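PDB 2YDT: Exo-1,5-alpha-L-arabinofuranobiosidase, which probably hydrolyses alpha-L-arabinofuranosidic bonds, releasing arabinobiose units from the ends of alpha-1,5-linked arabinan chains. Local coordinates for residues Lys9-Val14 with Leu336-Gly341; Leu34-Ser37 with Leu41-Thr44; Leu328-Asp333 with Ala356-Leu361. All blocks are in the same frame, centred on the assembly; numbering follows the deposited sequence.

Overall arrangement
From the N terminus, residues 9-14 lead into the edge strand of a four-stranded antiparallel sheet whose other three strands come from the end of the chain. Interaction 1, with 336-341, therefore closes a loop of more than 300 residues around the six-bladed propeller. Within that span interaction 2 closes a much smaller one, the hairpin 34-37/41-44 of the next blade. Interaction 3 joins 328-333 to 356-361; along the sequence it crosses interaction 1, because segment 336-341 falls between its two halves. Interactions 1 and 3 share the closing blade and a sulfate, while E35 and L41 of interaction 2 pack against that blade, with E35 bonded to Q331.

Interaction 1 (Lys9-Val14 with Leu336-Gly341); sequences KTFSNV and LLMIMG. With SO4 (sulfate ion), chain D.
K9 lays the start of its side chain over L336. Its CB is 3.6 Å from CD1 of L336 and equally 3.6 Å from O1 of a sulfate; the first carbon touches both leucine and anion. CG lies anti to the carbonyl carbon (chi1 -59°) and runs beside the backbone N, which keeps it 4.0 Å from the same sulfate O1. CD comes back to the leucine, 3.7 Å from L336 CD1, the two side chains crossing at about a right angle. CE already leaves the leucine, and a bend at the last torsion (chi4 -76°) turns NZ without bringing it back. The other branch of L336 is used as well: CD2 meets the methyl CG2 of T10 at 4.0 Å.

These are contacts over the top of an intervening strand. In this six-bladed beta-propeller, segment 9-14 leads into the edge strand of the last blade, and strand 354-360 lies between it and 336-341; F11 pairs with V358 on one side of that strand and L337 with V359 on the other. An N-terminal strand completing a C-terminal blade is the "Velcro" closure of propellers. Further along, N13 and V14 both face A356 in a G1 beta bulge, with N13 at the position of positive phi.

F11 reaches across V358 as well: M338 CE lies at the edge of its ring, near the ring plane, 4.3 Å from CZ. Beside K9 and T10 sits the sulfate, probably from the crystallisation liquor, which R360 also holds. K9 N gives sulfate O1 a bond of 2.9 Å and sulfate O4 a weak second one. A nearly straight bond to sulfate O4 comes from the backbone N of T10. The hydroxyl OG1 of T10 donates to sulfate O4 at 2.8 Å.

Interaction 2 (Leu34-Ser37 with Leu41-Thr44); sequences LELS and LLGT
E35 and L41 lie on one face of this hairpin, L34 and L42 on the other. On the first face the leucine leans across to its neighbour: L41 CD2 is 3.7 Å from CB of E35 and 3.8 Å from its CG, the two side chains crossing obliquely. The methyl rests against the root of the glutamate chain; with CG of E35 anti to the backbone N (chi1 -173°) and the rest extended, the carboxylate is carried past L41 towards strand 326-330. On the opposite face the methyl CD1 of L42 has two neighbours, CD2 of L34 at 4.4 Å and CD2 of L36 at 4.2 Å; L36 is already beyond the strand, but its end swings back over L42.

The backbone sets this register. L34 and L42 form an antiparallel hydrogen-bonded pair with both bonds at 2.8 Å: L42 N points fairly straight at L34 O (162° at the hydrogen) and in its carbonyl plane, whereas L34 N approaches L42 O tilted 27° from that carbonyl's plane. L34 O also takes a CA-H contact from L41, 3.2 Å from its CA. E35 and L41 are the non-hydrogen-bonded pair that follows.

The two strands are the first and second of a propeller blade, and towards their other ends they carry L29, Y30 and E46 of the arabinofuranose pocket. L34 and L36 pack on V105 of the following blade, E35 and L41 on F330 of the closing one.

Apolar at its root and polar at its end, E35 serves both environments: OE1 accepts a hydrogen bond from the backbone N of Q331, and a manganese ion about 4 Å from the nearest atom of the side chain would probably favour the charged carboxylate.

Interaction 3 (Leu328-Asp333 with Ala356-Leu361); sequences LTFQKD and ASVVRL. With MN (manganese (II) ion), chain J; SO4 (sulfate ion), chain D.
F330 and V358 make the tightly packed half of this contact, D333 and R360 the half towards solvent. The phenyl ring points at the valine so that CZ lies 3.9 Å from V358 CG2, with CE2 close to both valine methyls; the approach is oblique. One face of the ring is covered by CD2 of L328, which stands over its centre.

Outside this apolar patch a type I turn from F330 to D333, closed by D333 N to F330 O, brings the aspartate round to face R360. OD2 takes both bonds from R360, while OD1 accepts one from the backbone N of D335. R360 NH1 donates to D333 OD2 at 2.9 Å on the syn side, though 31° out of the carboxylate plane, and NH2 adds a weak bond at 3.3 Å; the two flat groups are turned 41° against each other. R360 runs extended from CG to NE, and its guanidinium edge also meets a sulfate ion, NE to O2 at 2.8 Å and NH2, which serves D333 too, to O1 at 3.1 Å. Held between aspartate and anion, with D335 as a second carboxylate partner of NH1, the guanidinium has its rotation well fixed. At the far side of the turn Q331 OE1 binds a manganese ion at 2.4 Å, together with three waters.

Strand 336-341 runs between the two segments in the closing propeller blade, its L336 touching F330, V358 and R360. Beyond F330 comes E35 of strand 28-35, and R360 occupies the N-cap position of the short helix 361-364.

Interaction 1 (Lys9-Val14 with Leu336-Gly341)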
loop_
_atom_site.group_PDB
_atom_site.type_symbol
_atom_site.label_atom_id
_atom_site.label_comp_id
_atom_site.label_asym_id
_atom_site.label_seq_id
_atom_site.Cartn_x
_atom_site.Cartn_y
_atom_site.Cartn_z
ATOM N N LYS A 9 -11.929 -21.174 -6.708
ATOM C CA LYS A 9 -10.966 -20.075 -6.699
ATOM C C LYS A 9 -10.734 -19.517 -5.315
ATOM O O LYS A 9 -9.747 -18.818 -5.107
ATOM C CB LYS A 9 -11.417 -19.000 -7.657
ATOM C CG LYS A 9 -11.540 -19.617 -9.051
ATOM C CD LYS A 9 -11.763 -18.681 -10.152
ATOM C CE LYS A 9 -11.390 -19.349 -11.487
ATOM N NZ LYS A 9 -9.891 -19.448 -11.717
ATOM N N THR A 10 -11.622 -19.812 -4.377
ATOM C CA THR A 10 -11.461 -19.319 -3.013
ATOM C C THR A 10 -10.565 -20.231 -2.167
ATOM O O THR A 10 -10.417 -21.435 -2.435
ATOM C CB THR A 10 -12.794 -19.106 -2.304
ATOM O OG1 THR A 10 -13.480 -20.361 -2.146
ATOM C CG2 THR A 10 -13.723 -18.120 -3.084
ATOM N N PHE A 11 -9.958 -19.633 -1.142
ATOM C CA PHE A 11 -9.134 -20.349 -0.172
ATOM C C PHE A 11 -8.855 -19.468 1.030
ATOM O O PHE A 11 -8.993 -18.232 0.961
ATOM C CB PHE A 11 -7.831 -20.829 -0.777
ATOM C CG PHE A 11 -6.990 -19.731 -1.380
ATOM C CD1 PHE A 11 -6.143 -18.949 -0.583
ATOM C CD2 PHE A 11 -7.006 -19.510 -2.741
ATOM C CE1 PHE A 11 -5.339 -17.968 -1.164
ATOM C CE2 PHE A 11 -6.226 -18.510 -3.314
ATOM C CZ PHE A 11 -5.388 -17.741 -2.519
ATOM N N SER A 12 -8.489 -20.098 2.147
ATOM C CA SER A 12 -8.275 -19.376 3.394
ATOM C C SER A 12 -6.902 -19.667 3.996
ATOM O O SER A 12 -6.486 -20.817 4.111
ATOM C CB SER A 12 -9.345 -19.729 4.413
ATOM O OG SER A 12 -10.641 -19.370 3.927
ATOM N N ASN A 13 -6.169 -18.602 4.308
ATOM C CA ASN A 13 -4.917 -18.719 5.055
ATOM C C ASN A 13 -3.856 -19.576 4.413
ATOM O O ASN A 13 -3.219 -20.397 5.086
ATOM C CB ASN A 13 -5.236 -19.205 6.465
ATOM C CG ASN A 13 -6.261 -18.354 7.102
ATOM O OD1 ASN A 13 -7.413 -18.788 7.327
ATOM N ND2 ASN A 13 -5.891 -17.114 7.359
ATOM N N VAL A 14 -3.635 -19.393 3.127
ATOM C CA VAL A 14 -2.560 -20.052 2.453
ATOM C C VAL A 14 -1.237 -19.311 2.750
ATOM O O VAL A 14 -1.122 -18.116 2.538
ATOM C CB VAL A 14 -2.822 -20.116 0.924
ATOM C CG1 VAL A 14 -1.544 -20.445 0.113
ATOM C CG2 VAL A 14 -3.967 -21.122 0.644
ATOM N N LEU A 336 -14.257 -11.917 -6.770
ATOM C CA LEU A 336 -13.130 -12.476 -6.003
ATOM C C LEU A 336 -12.263 -11.352 -5.421
ATOM O O LEU A 336 -11.918 -10.374 -6.131
ATOM C CB LEU A 336 -12.266 -13.374 -6.883
ATOM C CG LEU A 336 -12.893 -14.707 -7.337
ATOM C CD1 LEU A 336 -11.908 -15.450 -8.309
ATOM C CD2 LEU A 336 -13.279 -15.532 -6.129
ATOM N N LEU A 337 -11.886 -11.520 -4.161
ATOM C CA LEU A 337 -11.059 -10.546 -3.465
ATOM C C LEU A 337 -9.929 -11.283 -2.738
ATOM O O LEU A 337 -10.190 -12.136 -1.894
ATOM C CB LEU A 337 -11.893 -9.760 -2.465
ATOM C CG LEU A 337 -11.153 -8.727 -1.587
ATOM C CD1 LEU A 337 -10.813 -7.433 -2.390
ATOM C CD2 LEU A 337 -11.974 -8.374 -0.354
ATOM N N MET A 338 -8.677 -10.907 -3.042
ATOM C CA MET A 338 -7.531 -11.431 -2.263
ATOM C C MET A 338 -7.206 -10.460 -1.143
ATOM O O MET A 338 -7.223 -9.225 -1.349
ATOM C CB MET A 338 -6.303 -11.627 -3.169
ATOM C CG MET A 338 -5.033 -11.932 -2.405
ATOM S SD MET A 338 -3.622 -12.267 -3.540
ATOM C CE MET A 338 -3.948 -13.924 -3.723
ATOM N N ILE A 339 -6.928 -11.011 0.042
ATOM C CA ILE A 339 -6.551 -10.277 1.223
ATOM C C ILE A 339 -5.206 -10.864 1.669
ATOM O O ILE A 339 -5.096 -12.084 1.898
ATOM C CB ILE A 339 -7.594 -10.420 2.372
ATOM C CG1 ILE A 339 -9.004 -10.201 1.808
ATOM C CG2 ILE A 339 -7.241 -9.475 3.529
ATOM C CD1 ILE A 339 -10.130 -10.535 2.784
ATOM N N MET A 340 -4.148 -10.024 1.721
ATOM C CA MET A 340 -2.765 -10.493 1.875
ATOM C C MET A 340 -2.120 -9.727 3.009
ATOM O O MET A 340 -2.260 -8.507 3.119
ATOM C CB MET A 340 -1.960 -10.234 0.597
ATOM C CG MET A 340 -0.554 -10.847 0.572
ATOM S SD MET A 340 0.360 -10.137 -0.825
ATOM C CE MET A 340 1.861 -11.094 -0.748
ATOM N N GLY A 341 -1.409 -10.439 3.886
ATOM C CA GLY A 341 -0.720 -9.814 4.996
ATOM C C GLY A 341 0.593 -10.445 5.344
ATOM O O GLY A 341 0.884 -11.593 4.929
HETATM S S SO4 D . -15.284 -20.903 -5.570
HETATM O O1 SO4 D . -14.703 -20.310 -6.758
HETATM O O2 SO4 D . -16.123 -19.981 -4.851
HETATM O O3 SO4 D . -15.956 -22.126 -6.012
HETATM O O4 SO4 D . -14.262 -21.419 -4.659
#

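Interaction 2 (Leu34-Ser37 with Leu41-Thr44)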
loop_
_atom_site.group_PDB
_atom_site.type_symbol
_atom_site.label_atom_id
_atom_site.label_comp_id
_atom_site.label_asym_id
_atom_site.label_seq_id
_atom_site.Cartn_x
_atom_site.Cartn_y
_atom_site.Cartn_z
ATOM N N LEU A 34 0.047 -8.225 -6.785
ATOM C CA LEU A 34 -0.211 -7.638 -8.124
ATOM C C LEU A 34 -0.750 -8.681 -9.082
ATOM O O LEU A 34 -0.188 -9.778 -9.185
ATOM C CB LEU A 34 1.093 -7.048 -8.685
ATOM C CG LEU A 34 1.055 -6.486 -10.108
ATOM C CD1 LEU A 34 0.168 -5.223 -10.144
ATOM C CD2 LEU A 34 2.466 -6.193 -10.705
ATOM N N GLU A 35 -1.807 -8.323 -9.822
ATOM C CA GLU A 35 -2.281 -9.187 -10.929
ATOM C C GLU A 35 -1.796 -8.628 -12.259
ATOM O O GLU A 35 -2.100 -7.473 -12.578
ATOM C CB GLU A 35 -3.808 -9.278 -10.952
ATOM C CG GLU A 35 -4.339 -10.288 -11.974
ATOM C CD GLU A 35 -5.872 -10.362 -12.023
ATOM O OE1 GLU A 35 -6.497 -9.290 -12.120
ATOM O OE2 GLU A 35 -6.411 -11.485 -11.982
ATOM N N LEU A 36 -1.080 -9.436 -13.031
ATOM C CA LEU A 36 -0.658 -9.046 -14.363
ATOM C C LEU A 36 -1.765 -9.257 -15.382
ATOM O O LEU A 36 -2.752 -9.940 -15.098
ATOM C CB LEU A 36 0.581 -9.814 -14.770
ATOM C CG LEU A 36 1.786 -9.775 -13.831
ATOM C CD1 LEU A 36 2.964 -10.499 -14.506
ATOM C CD2 LEU A 36 2.110 -8.313 -13.455
ATOM N N SER A 37 -1.599 -8.676 -16.570
ATOM C CA SER A 37 -2.638 -8.751 -17.593
ATOM C C SER A 37 -2.875 -10.169 -18.090
ATOM O O SER A 37 -3.976 -10.455 -18.591
ATOM C CB SER A 37 -2.268 -7.845 -18.762
ATOM O OG SER A 37 -1.119 -8.321 -19.391
ATOM N N LEU A 41 -0.083 -13.783 -10.751
ATOM C CA LEU A 41 0.028 -12.914 -9.572
ATOM C C LEU A 41 1.472 -12.845 -9.136
ATOM O O LEU A 41 2.214 -13.861 -9.185
ATOM C CB LEU A 41 -0.781 -13.437 -8.397
ATOM C CG LEU A 41 -2.279 -13.656 -8.619
ATOM C CD1 LEU A 41 -2.914 -14.143 -7.330
ATOM C CD2 LEU A 41 -3.059 -12.420 -9.066
ATOM N N LEU A 42 1.897 -11.645 -8.743
ATOM C CA LEU A 42 3.178 -11.444 -8.091
ATOM C C LEU A 42 2.922 -10.914 -6.693
ATOM O O LEU A 42 1.863 -10.362 -6.418
ATOM C CB LEU A 42 4.024 -10.426 -8.858
ATOM C CG LEU A 42 4.377 -10.772 -10.304
ATOM C CD1 LEU A 42 5.233 -9.633 -10.933
ATOM C CD2 LEU A 42 5.128 -12.156 -10.411
ATOM N N GLY A 43 3.875 -11.163 -5.815
ATOM C CA GLY A 43 3.818 -10.681 -4.459
ATOM C C GLY A 43 5.186 -10.317 -3.948
ATOM O O GLY A 43 6.193 -10.874 -4.412
ATOM N N THR A 44 5.220 -9.445 -2.919
ATOM C CA THR A 44 6.461 -9.028 -2.258
ATOM C C THR A 44 6.161 -8.556 -0.845
ATOM O O THR A 44 4.988 -8.502 -0.403
ATOM C CB THR A 44 7.160 -7.928 -3.086
ATOM O OG1 THR A 44 8.519 -7.758 -2.604
ATOM C CG2 THR A 44 6.395 -6.578 -3.021
#

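Interaction 3 (Leu328-Asp333 with Ala356-Leu361)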
loop_
_atom_site.group_PDB
_atom_site.type_symbol
_atom_site.label_atom_id
_atom_site.label_comp_id
_atom_site.label_asym_id
_atom_site.label_seq_id
_atom_site.Cartn_x
_atom_site.Cartn_y
_atom_site.Cartn_z
ATOM N N LEU A 328 -6.567 -7.115 -3.347
ATOM C CA LEU A 328 -6.469 -7.243 -4.775
ATOM C C LEU A 328 -7.809 -7.748 -5.319
ATOM O O LEU A 328 -8.396 -8.687 -4.766
ATOM C CB LEU A 328 -5.343 -8.224 -5.109
ATOM C CG LEU A 328 -5.120 -8.488 -6.573
ATOM C CD1 LEU A 328 -3.638 -8.723 -6.864
ATOM C CD2 LEU A 328 -6.020 -9.682 -7.029
ATOM N N THR A 329 -8.284 -7.120 -6.380
ATOM C CA THR A 329 -9.490 -7.591 -7.093
ATOM C C THR A 329 -9.069 -8.259 -8.412
ATOM O O THR A 329 -8.100 -7.840 -9.031
ATOM C CB THR A 329 -10.495 -6.419 -7.297
ATOM O OG1 THR A 329 -11.714 -6.956 -7.834
ATOM C CG2 THR A 329 -9.931 -5.385 -8.265
ATOM N N PHE A 330 -9.755 -9.317 -8.850
ATOM C CA PHE A 330 -9.360 -10.089 -10.022
ATOM C C PHE A 330 -10.106 -9.637 -11.256
ATOM O O PHE A 330 -11.341 -9.521 -11.214
ATOM C CB PHE A 330 -9.656 -11.586 -9.814
ATOM C CG PHE A 330 -8.774 -12.265 -8.768
ATOM C CD1 PHE A 330 -7.671 -12.995 -9.165
ATOM C CD2 PHE A 330 -9.040 -12.158 -7.412
ATOM C CE1 PHE A 330 -6.831 -13.647 -8.202
ATOM C CE2 PHE A 330 -8.200 -12.781 -6.475
ATOM C CZ PHE A 330 -7.125 -13.537 -6.882
ATOM N N GLN A 331 -9.350 -9.393 -12.312
ATOM C CA GLN A 331 -9.886 -8.792 -13.547
ATOM C C GLN A 331 -11.036 -9.645 -14.111
ATOM O O GLN A 331 -12.065 -9.106 -14.517
ATOM C CB GLN A 331 -8.733 -8.573 -14.591
ATOM C CG GLN A 331 -8.021 -9.868 -15.102
ATOM C CD GLN A 331 -6.488 -9.796 -15.486
ATOM O OE1 GLN A 331 -5.783 -8.792 -15.305
ATOM N NE2 GLN A 331 -5.997 -10.910 -16.021
ATOM N N LYS A 332 -10.866 -10.952 -14.101
ATOM C CA LYS A 332 -11.815 -11.861 -14.757
ATOM C C LYS A 332 -12.966 -12.260 -13.888
ATOM O O LYS A 332 -13.913 -12.878 -14.374
ATOM C CB LYS A 332 -11.091 -13.119 -15.232
ATOM C CG LYS A 332 -9.924 -12.759 -16.126
ATOM C CD LYS A 332 -9.886 -13.482 -17.437
ATOM C CE LYS A 332 -9.427 -14.926 -17.246
ATOM N NZ LYS A 332 -8.961 -15.555 -18.535
ATOM N N ASP A 333 -12.898 -11.947 -12.602
ATOM C CA ASP A 333 -14.032 -12.211 -11.713
ATOM C C ASP A 333 -14.030 -11.209 -10.585
ATOM O O ASP A 333 -13.442 -11.429 -9.527
ATOM C CB ASP A 333 -14.048 -13.649 -11.187
ATOM C CG ASP A 333 -15.369 -13.980 -10.438
ATOM O OD1 ASP A 333 -16.166 -13.047 -10.131
ATOM O OD2 ASP A 333 -15.614 -15.186 -10.161
ATOM N N ALA A 356 -2.175 -15.331 2.511
ATOM C CA ALA A 356 -3.305 -14.679 1.828
ATOM C C ALA A 356 -4.526 -15.578 1.880
ATOM O O ALA A 356 -4.408 -16.796 2.064
ATOM C CB ALA A 356 -2.972 -14.347 0.386
ATOM N N SER A 357 -5.677 -14.950 1.682
ATOM C CA SER A 357 -6.941 -15.643 1.444
ATOM C C SER A 357 -7.595 -15.034 0.202
ATOM O O SER A 357 -7.386 -13.859 -0.092
ATOM C CB SER A 357 -7.876 -15.425 2.629
ATOM O OG SER A 357 -7.378 -15.958 3.842
ATOM N N VAL A 358 -8.417 -15.822 -0.507
ATOM C CA VAL A 358 -9.264 -15.298 -1.563
ATOM C C VAL A 358 -10.696 -15.642 -1.158
ATOM O O VAL A 358 -10.993 -16.811 -0.900
ATOM C CB VAL A 358 -8.930 -15.851 -2.940
ATOM C CG1 VAL A 358 -10.051 -15.502 -3.956
ATOM C CG2 VAL A 358 -7.570 -15.330 -3.394
ATOM N N VAL A 359 -11.520 -14.623 -1.064
ATOM C CA VAL A 359 -12.952 -14.727 -0.678
ATOM C C VAL A 359 -13.820 -14.210 -1.816
ATOM O O VAL A 359 -13.345 -13.555 -2.737
ATOM C CB VAL A 359 -13.263 -13.929 0.572
ATOM C CG1 VAL A 359 -12.395 -14.393 1.739
ATOM C CG2 VAL A 359 -13.108 -12.394 0.335
ATOM N N ARG A 360 -15.113 -14.560 -1.796
ATOM C CA ARG A 360 -16.093 -13.978 -2.674
ATOM C C ARG A 360 -16.943 -12.965 -1.913
ATOM O O ARG A 360 -17.510 -13.272 -0.863
ATOM C CB ARG A 360 -17.046 -15.087 -3.237
ATOM C CG ARG A 360 -16.500 -15.822 -4.373
ATOM C CD ARG A 360 -17.551 -16.759 -5.041
ATOM N NE ARG A 360 -16.837 -17.506 -6.048
ATOM C CZ ARG A 360 -16.524 -17.039 -7.250
ATOM N NH1 ARG A 360 -16.967 -15.863 -7.661
ATOM N NH2 ARG A 360 -15.811 -17.776 -8.057
ATOM N N LEU A 361 -17.099 -11.774 -2.475
ATOM C CA LEU A 361 -17.847 -10.720 -1.847
ATOM C C LEU A 361 -19.326 -11.144 -1.782
ATOM O O LEU A 361 -19.992 -10.826 -0.797
ATOM C CB LEU A 361 -17.693 -9.414 -2.622
ATOM C CG LEU A 361 -16.323 -8.768 -2.485
ATOM C CD1 LEU A 361 -16.183 -7.621 -3.516
ATOM C CD2 LEU A 361 -16.101 -8.311 -1.031
HETATM MN MN MN J . -5.429 -6.426 -15.262
HETATM S S SO4 D . -15.284 -20.903 -5.570
HETATM O O1 SO4 D . -14.703 -20.310 -6.758
HETATM O O2 SO4 D . -16.123 -19.981 -4.851
HETATM O O3 SO4 D . -15.956 -22.126 -6.012
HETATM O O4 SO4 D . -14.262 -21.419 -4.659
HETATM O O HOH W 1 -3.249 -6.558 -14.929
HETATM O O HOH W 2 -5.609 -6.941 -13.151
HETATM O O HOH W 3 -5.394 -4.582 -15.103
#